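Local coordinates for protein berberine bridge enzyme-like 28 (Arabidopsis thaliana, PDB 5D79) that binds FAD as an oxidoreductase of the berberine bridge enzyme-like family and is involved in adaptation to salt stress, at residues Y188-R193 with T303-G308; S339-A344 with K348-G353; G479-K484 with Y489-S494; W495-K498 with N503-R506. All blocks are in the same frame, centred on the assembly; numbering follows the deposited sequence.

Contact 1 (Y188-R193 with T303-G308); sequences YGTLLR and TGLYIG. With FAD (flavin-adenine dinucleotide), chain E.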
# COMPACT_ATOMS: atom_id res chain seq x y z
N TYR A 188 2.94 5.41 0.76
CA TYR A 188 2.85 6.73 1.38
C TYR A 188 2.23 6.64 2.78
O TYR A 188 1.52 5.68 3.11
CB TYR A 188 2.05 7.71 0.51
CG TYR A 188 0.55 7.44 0.39
CD1 TYR A 188 -0.32 7.75 1.42
CD2 TYR A 188 0.02 6.90 -0.77
CE1 TYR A 188 -1.69 7.51 1.32
CE2 TYR A 188 -1.35 6.65 -0.89
CZ TYR A 188 -2.20 6.96 0.16
OH TYR A 188 -3.56 6.73 0.04
N GLY A 189 2.53 7.65 3.59
CA GLY A 189 2.03 7.76 4.95
C GLY A 189 2.27 9.20 5.38
O GLY A 189 2.50 10.07 4.52
N THR A 190 2.27 9.47 6.68
CA THR A 190 2.29 10.84 7.17
C THR A 190 3.59 11.65 6.97
O THR A 190 3.65 12.81 7.37
CB THR A 190 1.96 10.88 8.66
OG1 THR A 190 2.95 10.14 9.38
CG2 THR A 190 0.61 10.24 8.91
N LEU A 191 4.61 11.05 6.35
CA LEU A 191 5.86 11.77 6.12
C LEU A 191 6.14 11.99 4.64
O LEU A 191 7.24 12.39 4.27
CB LEU A 191 7.04 11.00 6.74
CG LEU A 191 7.23 10.99 8.26
CD1 LEU A 191 8.25 9.91 8.68
CD2 LEU A 191 7.67 12.36 8.75
N LEU A 192 5.16 11.74 3.78
CA LEU A 192 5.40 11.75 2.34
C LEU A 192 5.76 13.13 1.82
O LEU A 192 6.47 13.25 0.83
CB LEU A 192 4.18 11.23 1.58
CG LEU A 192 3.07 12.19 1.10
CD1 LEU A 192 2.22 11.49 0.06
CD2 LEU A 192 2.22 12.64 2.27
N ARG A 193 5.28 14.18 2.49
CA ARG A 193 5.54 15.53 2.00
C ARG A 193 6.95 15.96 2.38
O ARG A 193 7.51 16.87 1.80
CB ARG A 193 4.50 16.51 2.54
CG ARG A 193 3.05 16.22 2.09
CD ARG A 193 2.14 17.43 2.34
NE ARG A 193 2.48 18.57 1.47
CZ ARG A 193 3.13 19.66 1.87
NH1 ARG A 193 3.55 19.78 3.12
NH2 ARG A 193 3.38 20.64 1.00
N THR A 303 -7.00 15.64 10.31
CA THR A 303 -5.92 15.17 11.17
C THR A 303 -4.58 15.48 10.52
O THR A 303 -4.47 15.57 9.29
CB THR A 303 -6.03 13.66 11.44
OG1 THR A 303 -6.05 12.96 10.19
CG2 THR A 303 -7.29 13.38 12.17
N GLY A 304 -3.56 15.64 11.33
CA GLY A 304 -2.28 16.03 10.80
C GLY A 304 -1.09 15.76 11.69
O GLY A 304 -1.23 15.53 12.88
N LEU A 305 0.08 15.78 11.07
CA LEU A 305 1.34 15.57 11.75
C LEU A 305 2.25 16.72 11.38
O LEU A 305 2.50 16.98 10.20
CB LEU A 305 1.95 14.22 11.37
CG LEU A 305 3.39 14.02 11.85
CD1 LEU A 305 3.43 13.88 13.33
CD2 LEU A 305 4.02 12.81 11.20
N TYR A 306 2.73 17.44 12.38
CA TYR A 306 3.66 18.52 12.14
C TYR A 306 5.02 18.13 12.69
O TYR A 306 5.13 17.74 13.86
CB TYR A 306 3.15 19.81 12.77
CG TYR A 306 4.08 20.98 12.58
CD1 TYR A 306 4.23 21.58 11.33
CD2 TYR A 306 4.80 21.49 13.64
CE1 TYR A 306 5.07 22.64 11.16
CE2 TYR A 306 5.65 22.55 13.48
CZ TYR A 306 5.79 23.13 12.24
OH TYR A 306 6.64 24.19 12.09
N ILE A 307 6.05 18.21 11.85
CA ILE A 307 7.42 17.90 12.27
C ILE A 307 8.06 19.11 12.96
O ILE A 307 8.90 19.80 12.38
CB ILE A 307 8.29 17.45 11.08
CG1 ILE A 307 7.54 16.47 10.22
CG2 ILE A 307 9.56 16.77 11.56
CD1 ILE A 307 7.18 15.22 10.95
N GLY A 308 7.64 19.34 14.21
CA GLY A 308 8.09 20.49 14.98
C GLY A 308 7.17 20.73 16.16
O GLY A 308 6.23 19.96 16.37
PA FAD E . 0.64 -8.68 -0.06
O1A FAD E . -0.74 -9.15 -0.45
O2A FAD E . 1.42 -9.71 0.72
O5B FAD E . 1.44 -8.20 -1.38
C5B FAD E . 0.82 -7.36 -2.35
C4B FAD E . 1.47 -7.47 -3.73
O4B FAD E . 2.88 -7.38 -3.59
C3B FAD E . 1.16 -8.81 -4.39
O3B FAD E . 1.01 -8.67 -5.78
C2B FAD E . 2.39 -9.64 -4.05
O2B FAD E . 2.63 -10.66 -5.00
C1B FAD E . 3.50 -8.60 -3.96
N9A FAD E . 4.58 -8.94 -3.01
C8A FAD E . 4.53 -9.05 -1.64
N7A FAD E . 5.77 -9.36 -1.19
C5A FAD E . 6.62 -9.45 -2.24
C6A FAD E . 7.97 -9.74 -2.37
N6A FAD E . 8.77 -9.76 -1.30
N1A FAD E . 8.56 -9.76 -3.62
C2A FAD E . 7.81 -9.48 -4.74
N3A FAD E . 6.46 -9.20 -4.61
C4A FAD E . 5.87 -9.18 -3.39
N1 FAD E . -0.86 1.70 1.17
C2 FAD E . -0.37 2.99 1.27
O2 FAD E . 0.67 3.31 0.69
N3 FAD E . -1.04 3.91 2.07
C4 FAD E . -2.19 3.57 2.75
O4 FAD E . -2.69 4.38 3.54
C4X FAD E . -2.68 2.27 2.66
N5 FAD E . -3.75 1.85 3.43
C5X FAD E . -4.01 0.49 3.55
C6 FAD E . -4.92 0.01 4.50
C7 FAD E . -5.18 -1.36 4.60
C7M FAD E . -6.16 -1.86 5.62
C8 FAD E . -4.50 -2.26 3.78
C8M FAD E . -4.78 -3.74 3.85
C9 FAD E . -3.60 -1.78 2.83
C9A FAD E . -3.39 -0.41 2.68
N10 FAD E . -2.53 0.08 1.71
C10 FAD E . -1.98 1.33 1.88
C1' FAD E . -2.13 -0.78 0.55
C2' FAD E . -0.88 -1.60 0.80
O2' FAD E . 0.23 -0.74 0.92
C3' FAD E . -0.72 -2.56 -0.38
O3' FAD E . -1.80 -3.47 -0.37
C4' FAD E . 0.55 -3.36 -0.29
O4' FAD E . 0.93 -3.81 -1.57
C5' FAD E . 0.30 -4.60 0.54
O5' FAD E . 1.54 -5.16 0.90
P FAD E . 1.52 -6.54 1.71
O1P FAD E . 2.91 -7.13 1.76
O2P FAD E . 0.96 -6.35 3.10
O3P FAD E . 0.44 -7.35 0.82
O HOH W 1 4.39 15.38 8.40
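The Tyr188 ring presents one face to the pyrimidine end of the flavin: FAD N3 sits over the ring centre, 3.7 Å above its plane. The aromatic ring of Tyr470 also meets that of Tyr188, their planes inclined at about 35°. CG of Tyr188 is held between the backbone N and the carbonyl carbon (chi1 69°), which folds the ring back so that the same residue can also reach the cofactor through its main chain. Tyr188 N donates to FAD O2 at 3.1 Å, and FAD N3 returns a weak, bent bond to Tyr188 O (130° at the hydrogen). With an alanine here the two backbone bonds could persist, but the face support beneath N3 would probably be lost and a gap opened beside Tyr470. After this flavin-binding residue of the PCMH-type domain the chain makes a type I turn, Gly189 to Leu192, which packs against the end of strand 298-306 in the seven-stranded antiparallel sheet. Leu305 crosses Thr190 at about a right angle and sets its CD2 methyl 3.4 Å from Thr190 OG1. Beside them Leu191 CD2 meets Ile307 CD1 at 3.6 Å, again with the side chains crossing. Phe343 of helix 336-343 packs on both Thr190 and Leu305, and Phe285 touches Thr190 from the neighbouring strand. No direct hydrogen bond spans the two segments; instead one water donates to Thr190 O at 2.9 Å and to Leu305 O at 3.1 Å.

Contact 2 (S339-A344 with K348-G353); sequences SVLWFA and KGESLG
Helix 336-343 lies on the seven-stranded antiparallel sheet, and the chain that leaves it turns back so that residues 348-353 run past the side of the helix bearing Leu341. Leu341 carries the contact, its two methyl groups dividing the work. CD1 meets Leu352 CD2 at 3.6 Å, the two leucine side chains crossing at about a right angle. CD2 instead faces the backbone, 3.4 Å from Glu350 O and 3.6 Å from Ser351 O, and touches Glu350 CB as well. The first torsion of Leu341 (chi1 -85°) sets CG opposite the carbonyl carbon and beside the backbone N, and the branch beyond it spreads both methyls over the returning chain. Glu350 starts toward the helix, but its carboxylate end leads away, so only the base of that side chain takes part. No hydrogen bond joins the two segments, and the contact is purely van der Waals. The reversal before it passes through Gly349, whose positive phi (82°) would press a CB against the preceding carbonyl oxygen. Within the helix, Phe343 receives the Trp342 edge over its ring, CE3 lying 3.7 Å above the ring plane; both aromatic groups reach Thr303 of strand 298-306. Leu352 also rests on Tyr158 and Lys162 of helix 153-163, which links the returning chain to the FAD-binding domain. The result is an alpha/beta layer: helix 336-343 sets Phe343 and Trp342 on strand 298-306 of the antiparallel sheet, while Leu341 is covered by the chain that leaves the helix.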
# COMPACT_ATOMS: atom_id res chain seq x y z
N SER A 339 3.17 8.97 17.47
CA SER A 339 2.24 9.47 16.45
C SER A 339 1.81 8.35 15.50
O SER A 339 0.73 8.41 14.91
CB SER A 339 2.88 10.62 15.66
OG SER A 339 3.75 10.13 14.66
N VAL A 340 2.65 7.33 15.37
CA VAL A 340 2.29 6.12 14.63
C VAL A 340 1.10 5.40 15.28
O VAL A 340 0.15 5.01 14.62
CB VAL A 340 3.51 5.15 14.52
CG1 VAL A 340 3.09 3.81 13.95
CG2 VAL A 340 4.64 5.76 13.69
N LEU A 341 1.16 5.21 16.59
CA LEU A 341 0.04 4.62 17.31
C LEU A 341 -1.18 5.51 17.16
O LEU A 341 -2.31 5.04 17.06
CB LEU A 341 0.36 4.41 18.80
CG LEU A 341 1.10 3.16 19.25
CD1 LEU A 341 2.51 3.17 18.74
CD2 LEU A 341 1.11 3.10 20.76
N TRP A 342 -0.93 6.81 17.17
CA TRP A 342 -2.00 7.78 17.10
C TRP A 342 -2.77 7.59 15.81
O TRP A 342 -3.98 7.38 15.81
CB TRP A 342 -1.43 9.19 17.21
CG TRP A 342 -2.41 10.27 17.52
CD1 TRP A 342 -2.87 10.65 18.76
CD2 TRP A 342 -3.04 11.14 16.58
NE1 TRP A 342 -3.75 11.70 18.64
CE2 TRP A 342 -3.87 12.02 17.31
CE3 TRP A 342 -2.99 11.26 15.19
CZ2 TRP A 342 -4.64 13.00 16.69
CZ3 TRP A 342 -3.75 12.24 14.57
CH2 TRP A 342 -4.56 13.10 15.32
N PHE A 343 -2.05 7.64 14.69
CA PHE A 343 -2.69 7.53 13.40
C PHE A 343 -3.25 6.13 13.19
O PHE A 343 -4.20 5.95 12.43
CB PHE A 343 -1.72 7.89 12.28
CG PHE A 343 -1.68 9.36 11.98
CD1 PHE A 343 -2.67 9.95 11.23
CD2 PHE A 343 -0.64 10.15 12.46
CE1 PHE A 343 -2.63 11.29 10.95
CE2 PHE A 343 -0.60 11.48 12.19
CZ PHE A 343 -1.60 12.06 11.43
N ALA A 344 -2.69 5.14 13.87
CA ALA A 344 -3.21 3.78 13.75
C ALA A 344 -4.41 3.52 14.68
O ALA A 344 -4.82 2.38 14.86
CB ALA A 344 -2.11 2.78 14.03
N LYS A 348 -4.75 6.55 23.61
CA LYS A 348 -3.59 7.41 23.83
C LYS A 348 -2.82 6.92 25.05
O LYS A 348 -3.40 6.59 26.08
CB LYS A 348 -3.99 8.88 23.99
CG LYS A 348 -4.60 9.28 25.31
CD LYS A 348 -4.86 10.78 25.36
CE LYS A 348 -3.57 11.58 25.52
NZ LYS A 348 -3.84 13.01 25.91
N GLY A 349 -1.50 6.85 24.91
CA GLY A 349 -0.68 6.31 25.98
C GLY A 349 -0.62 4.79 25.99
O GLY A 349 -0.18 4.18 26.97
N GLU A 350 -1.06 4.17 24.89
CA GLU A 350 -0.93 2.72 24.71
C GLU A 350 0.54 2.31 24.57
O GLU A 350 1.37 3.10 24.11
CB GLU A 350 -1.73 2.28 23.48
CG GLU A 350 -1.74 0.79 23.20
CD GLU A 350 -2.80 0.06 23.99
OE1 GLU A 350 -2.84 0.21 25.22
OE2 GLU A 350 -3.62 -0.65 23.36
N SER A 351 0.87 1.08 24.96
CA SER A 351 2.23 0.56 24.83
C SER A 351 2.61 0.38 23.35
O SER A 351 1.78 -0.02 22.53
CB SER A 351 2.37 -0.78 25.59
OG SER A 351 1.70 -1.86 24.95
N LEU A 352 3.87 0.69 23.02
CA LEU A 352 4.36 0.60 21.64
C LEU A 352 4.28 -0.81 21.07
O LEU A 352 4.32 -1.00 19.86
CB LEU A 352 5.80 1.10 21.56
CG LEU A 352 6.06 2.54 21.98
CD1 LEU A 352 7.55 2.87 21.86
CD2 LEU A 352 5.20 3.47 21.13
N GLY A 353 4.16 -1.80 21.95
CA GLY A 353 4.12 -3.19 21.55
C GLY A 353 2.98 -3.59 20.63
O GLY A 353 3.08 -4.62 19.97

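Contact 3 (G479-K484 with Y489-S494); sequences GMYLGK and YEEGKS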
# COMPACT_ATOMS: atom_id res chain seq x y z
N GLY A 479 -8.97 -3.02 -15.33
CA GLY A 479 -8.67 -3.97 -16.38
C GLY A 479 -7.78 -5.12 -15.94
O GLY A 479 -7.03 -4.99 -14.97
N MET A 480 -7.86 -6.24 -16.65
CA MET A 480 -7.00 -7.40 -16.39
C MET A 480 -6.74 -8.18 -17.68
O MET A 480 -7.39 -7.94 -18.70
CB MET A 480 -7.63 -8.30 -15.33
CG MET A 480 -9.05 -8.76 -15.66
SD MET A 480 -9.73 -9.85 -14.41
CE MET A 480 -8.70 -11.31 -14.60
N TYR A 481 -5.78 -9.10 -17.65
CA TYR A 481 -5.50 -9.95 -18.81
C TYR A 481 -6.57 -11.03 -19.01
O TYR A 481 -6.79 -11.88 -18.14
CB TYR A 481 -4.14 -10.62 -18.68
CG TYR A 481 -2.95 -9.70 -18.79
CD1 TYR A 481 -2.64 -9.07 -20.00
CD2 TYR A 481 -2.11 -9.49 -17.71
CE1 TYR A 481 -1.55 -8.23 -20.10
CE2 TYR A 481 -1.01 -8.65 -17.81
CZ TYR A 481 -0.73 -8.03 -19.00
OH TYR A 481 0.37 -7.20 -19.08
N LEU A 482 -7.22 -11.00 -20.17
CA LEU A 482 -8.30 -11.94 -20.47
C LEU A 482 -8.22 -12.44 -21.91
O LEU A 482 -8.68 -13.54 -22.22
CB LEU A 482 -9.65 -11.27 -20.21
CG LEU A 482 -9.91 -10.97 -18.73
CD1 LEU A 482 -11.07 -10.00 -18.54
CD2 LEU A 482 -10.17 -12.27 -17.97
N GLY A 483 -7.61 -11.63 -22.77
CA GLY A 483 -7.48 -11.96 -24.18
C GLY A 483 -8.18 -10.94 -25.07
O GLY A 483 -8.61 -11.26 -26.17
N LYS A 484 -8.29 -9.71 -24.56
CA LYS A 484 -8.90 -8.60 -25.29
C LYS A 484 -8.06 -8.15 -26.49
O LYS A 484 -8.60 -7.84 -27.56
CB LYS A 484 -9.12 -7.41 -24.33
CG LYS A 484 -8.98 -6.02 -24.95
CD LYS A 484 -8.41 -5.01 -23.95
CE LYS A 484 -8.17 -3.63 -24.58
NZ LYS A 484 -6.72 -3.24 -24.67
N TYR A 489 1.31 -7.14 -24.20
CA TYR A 489 1.75 -5.75 -24.18
C TYR A 489 0.61 -4.77 -24.45
O TYR A 489 0.48 -3.76 -23.76
CB TYR A 489 2.88 -5.50 -25.19
CG TYR A 489 3.18 -4.01 -25.37
CD1 TYR A 489 4.02 -3.34 -24.50
CD2 TYR A 489 2.60 -3.28 -26.41
CE1 TYR A 489 4.28 -1.98 -24.65
CE2 TYR A 489 2.85 -1.93 -26.57
CZ TYR A 489 3.69 -1.28 -25.69
OH TYR A 489 3.94 0.06 -25.85
N GLU A 490 -0.20 -5.05 -25.47
CA GLU A 490 -1.25 -4.12 -25.84
C GLU A 490 -2.39 -4.15 -24.82
O GLU A 490 -3.03 -3.14 -24.56
CB GLU A 490 -1.77 -4.42 -27.25
CG GLU A 490 -0.73 -4.26 -28.38
CD GLU A 490 -0.34 -2.81 -28.70
OE1 GLU A 490 -0.88 -1.87 -28.06
OE2 GLU A 490 0.50 -2.60 -29.60
N GLU A 491 -2.62 -5.31 -24.22
CA GLU A 491 -3.69 -5.43 -23.24
C GLU A 491 -3.27 -4.83 -21.90
O GLU A 491 -4.06 -4.16 -21.23
CB GLU A 491 -4.11 -6.89 -23.07
CG GLU A 491 -5.55 -7.06 -22.57
CD GLU A 491 -5.96 -8.51 -22.44
OE1 GLU A 491 -5.10 -9.40 -22.60
OE2 GLU A 491 -7.15 -8.76 -22.17
N GLY A 492 -2.03 -5.07 -21.51
CA GLY A 492 -1.51 -4.59 -20.24
C GLY A 492 -1.21 -3.11 -20.23
O GLY A 492 -1.13 -2.49 -19.17
N LYS A 493 -1.05 -2.54 -21.42
CA LYS A 493 -0.85 -1.10 -21.59
C LYS A 493 -2.02 -0.29 -21.05
O LYS A 493 -1.85 0.83 -20.58
CB LYS A 493 -0.62 -0.77 -23.06
CG LYS A 493 0.08 0.54 -23.30
CD LYS A 493 0.45 0.71 -24.77
CE LYS A 493 1.13 2.04 -25.00
NZ LYS A 493 1.44 2.25 -26.44
N SER A 494 -3.20 -0.89 -21.12
CA SER A 494 -4.46 -0.26 -20.70
C SER A 494 -4.45 0.28 -19.27
O SER A 494 -4.68 1.46 -19.06
CB SER A 494 -5.62 -1.26 -20.86
OG SER A 494 -6.84 -0.67 -20.48
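Glu491 OE2 is gripped by three consecutive backbone N-H groups, at 3.0 Å from Leu482 N, 3.0 Å from Gly483 N and 2.8 Å from Lys484 N. Gly483 N approaches on the syn side, 15° out of the carboxylate plane, whereas Lys484 N comes from far out of that plane (68°) and Leu482 N tilts in from its opposite side. The side chain, extended beyond CG, carries the carboxylate from helix 488-500 across to the loop. Three successive N-H groups converging on one anionic oxygen, with Gly483 at positive phi, resemble a nest; here it pins the loop to the first turns of that helix, within the berberine-like C-terminal region. An alanine in place of Glu491 would probably leave these three N-H groups without their shared acceptor and the loop less firmly placed. The other carboxylate oxygen, OE1, lies in the plane of the Tyr481 ring at its edge, 3.6 Å from CD1, with ring and carboxylate planes 80° apart. Tyr481 OH passes 3.4 Å from Gly492 CA, where a side chain would clash, and bonds to Ser525 O. Lys484 runs antiparallel alongside Glu491, its CD 3.8 Å from Glu491 CG.

Contact 4 (W495-K498 with N503-R506); sequences WGVK and NFER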
# COMPACT_ATOMS: atom_id res chain seq x y z
N TRP A 495 -4.21 -0.60 -18.30
CA TRP A 495 -4.12 -0.18 -16.89
C TRP A 495 -2.69 0.26 -16.54
O TRP A 495 -2.50 1.06 -15.62
CB TRP A 495 -4.58 -1.30 -15.95
CG TRP A 495 -3.84 -2.58 -16.12
CD1 TRP A 495 -2.67 -2.94 -15.50
CD2 TRP A 495 -4.20 -3.68 -16.96
NE1 TRP A 495 -2.29 -4.19 -15.91
CE2 TRP A 495 -3.21 -4.67 -16.80
CE3 TRP A 495 -5.27 -3.93 -17.82
CZ2 TRP A 495 -3.25 -5.88 -17.49
CZ3 TRP A 495 -5.31 -5.13 -18.49
CH2 TRP A 495 -4.31 -6.09 -18.33
N GLY A 496 -1.70 -0.24 -17.27
CA GLY A 496 -0.31 0.13 -17.06
C GLY A 496 -0.03 1.63 -17.01
O GLY A 496 0.68 2.12 -16.12
N VAL A 497 -0.59 2.37 -17.97
CA VAL A 497 -0.40 3.81 -18.01
C VAL A 497 -1.20 4.54 -16.91
O VAL A 497 -0.91 5.69 -16.56
CB VAL A 497 -0.77 4.37 -19.39
CG1 VAL A 497 0.05 3.66 -20.47
CG2 VAL A 497 -2.24 4.20 -19.66
N LYS A 498 -2.20 3.87 -16.33
CA LYS A 498 -2.97 4.46 -15.25
C LYS A 498 -2.16 4.42 -13.93
O LYS A 498 -2.07 5.40 -13.19
CB LYS A 498 -4.31 3.72 -15.10
CG LYS A 498 -5.17 3.74 -16.35
CD LYS A 498 -6.46 2.97 -16.10
CE LYS A 498 -7.44 3.09 -17.27
NZ LYS A 498 -8.70 2.34 -16.99
N ASN A 503 6.09 6.12 -17.06
CA ASN A 503 7.06 5.15 -16.59
C ASN A 503 6.77 3.74 -17.08
O ASN A 503 7.57 2.83 -16.87
CB ASN A 503 7.10 5.14 -15.06
CG ASN A 503 7.84 6.33 -14.48
OD1 ASN A 503 8.73 6.91 -15.12
ND2 ASN A 503 7.51 6.68 -13.24
N PHE A 504 5.61 3.54 -17.71
CA PHE A 504 5.20 2.20 -18.12
C PHE A 504 6.16 1.55 -19.13
O PHE A 504 6.48 0.37 -19.01
CB PHE A 504 3.79 2.23 -18.70
CG PHE A 504 3.33 0.89 -19.23
CD1 PHE A 504 3.02 -0.16 -18.36
CD2 PHE A 504 3.19 0.68 -20.60
CE1 PHE A 504 2.59 -1.38 -18.85
CE2 PHE A 504 2.77 -0.54 -21.10
CZ PHE A 504 2.47 -1.58 -20.22
N GLU A 505 6.64 2.32 -20.11
CA GLU A 505 7.50 1.77 -21.15
C GLU A 505 8.82 1.26 -20.57
O GLU A 505 9.26 0.17 -20.91
CB GLU A 505 7.76 2.79 -22.26
CG GLU A 505 6.53 3.08 -23.10
CD GLU A 505 5.92 1.84 -23.79
OE1 GLU A 505 6.67 0.90 -24.15
OE2 GLU A 505 4.68 1.83 -23.96
N ARG A 506 9.44 2.04 -19.69
CA ARG A 506 10.68 1.59 -19.04
C ARG A 506 10.48 0.29 -18.26
O ARG A 506 11.28 -0.64 -18.39
CB ARG A 506 11.24 2.67 -18.11
CG ARG A 506 12.56 2.23 -17.49
CD ARG A 506 13.24 3.29 -16.63
NE ARG A 506 14.53 2.78 -16.16
CZ ARG A 506 15.31 3.39 -15.27
NH1 ARG A 506 14.95 4.55 -14.75
NH2 ARG A 506 16.45 2.83 -14.91
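Phe504, at the start of helix 504-514, reaches back against helix 488-500, and this single ring makes the contact across the short connection between two consecutive helices in the C-terminal region. Its CG stands opposite the backbone N (chi1 176°), which sends the ring toward the preceding helix. There it meets two successive residues, both at an oblique angle that is neither a true face nor a true edge approach. One ortho carbon, CD1, lies 3.6 Å from Gly496 CA, with CE1 nearly as near at 3.7 Å. The other ortho carbon, CD2, is turned to Val497, whose CG1 methyl approaches more loosely at 4.3 Å. Absence of a side chain at Gly496 is what lets the ring come so close, since a CB there would fall only 2.3 Å from Phe504 CE1. No hydrogen bond passes between these two segments, which meet by apolar packing; Tyr489 OH, earlier in the first helix, bonds to Glu505 OE2 of the second. Around the ring, Tyr489 and Lys493 from the earlier turns of helix 488-500 add to its surroundings, as do Ile526 and Pro527 near the C terminus. The Trp495 side chain starts away from residues 503-506; its ring meets Tyr481 edge-to-face, and NE1 bonds to Gln524 O. Asn503, just before the second helix, is tied by ND2 to the carbonyl oxygens of Glu412 and Pro416. The first helix is kinked at this point, and one tighter backbone bond marks it: Lys498 N donates to Trp495 O, three residues back, at 2.9 Å.

Running from the N terminus, the four contacts follow in series; none nests within or crosses another. Contact 1 closes the widest loop, with 109 residues between its segments, and joins the FAD-binding domain to the seven-stranded sheet. Contact 2 closes a short reversal after helix 336-343 and touches contact 1 through Phe343, whose CE2 lies 3.7 Å from Thr190 CG2. Contacts 3 and 4 follow about 43 and 38 Å away, centre to centre, from contact 2, on the opposite side of the chain's centre. They share helix 488-500: contact 3 ties it to the preceding loop, contact 4 to helix 504-514. Tyr489 and Glu505 join the two by a probable hydrogen bond.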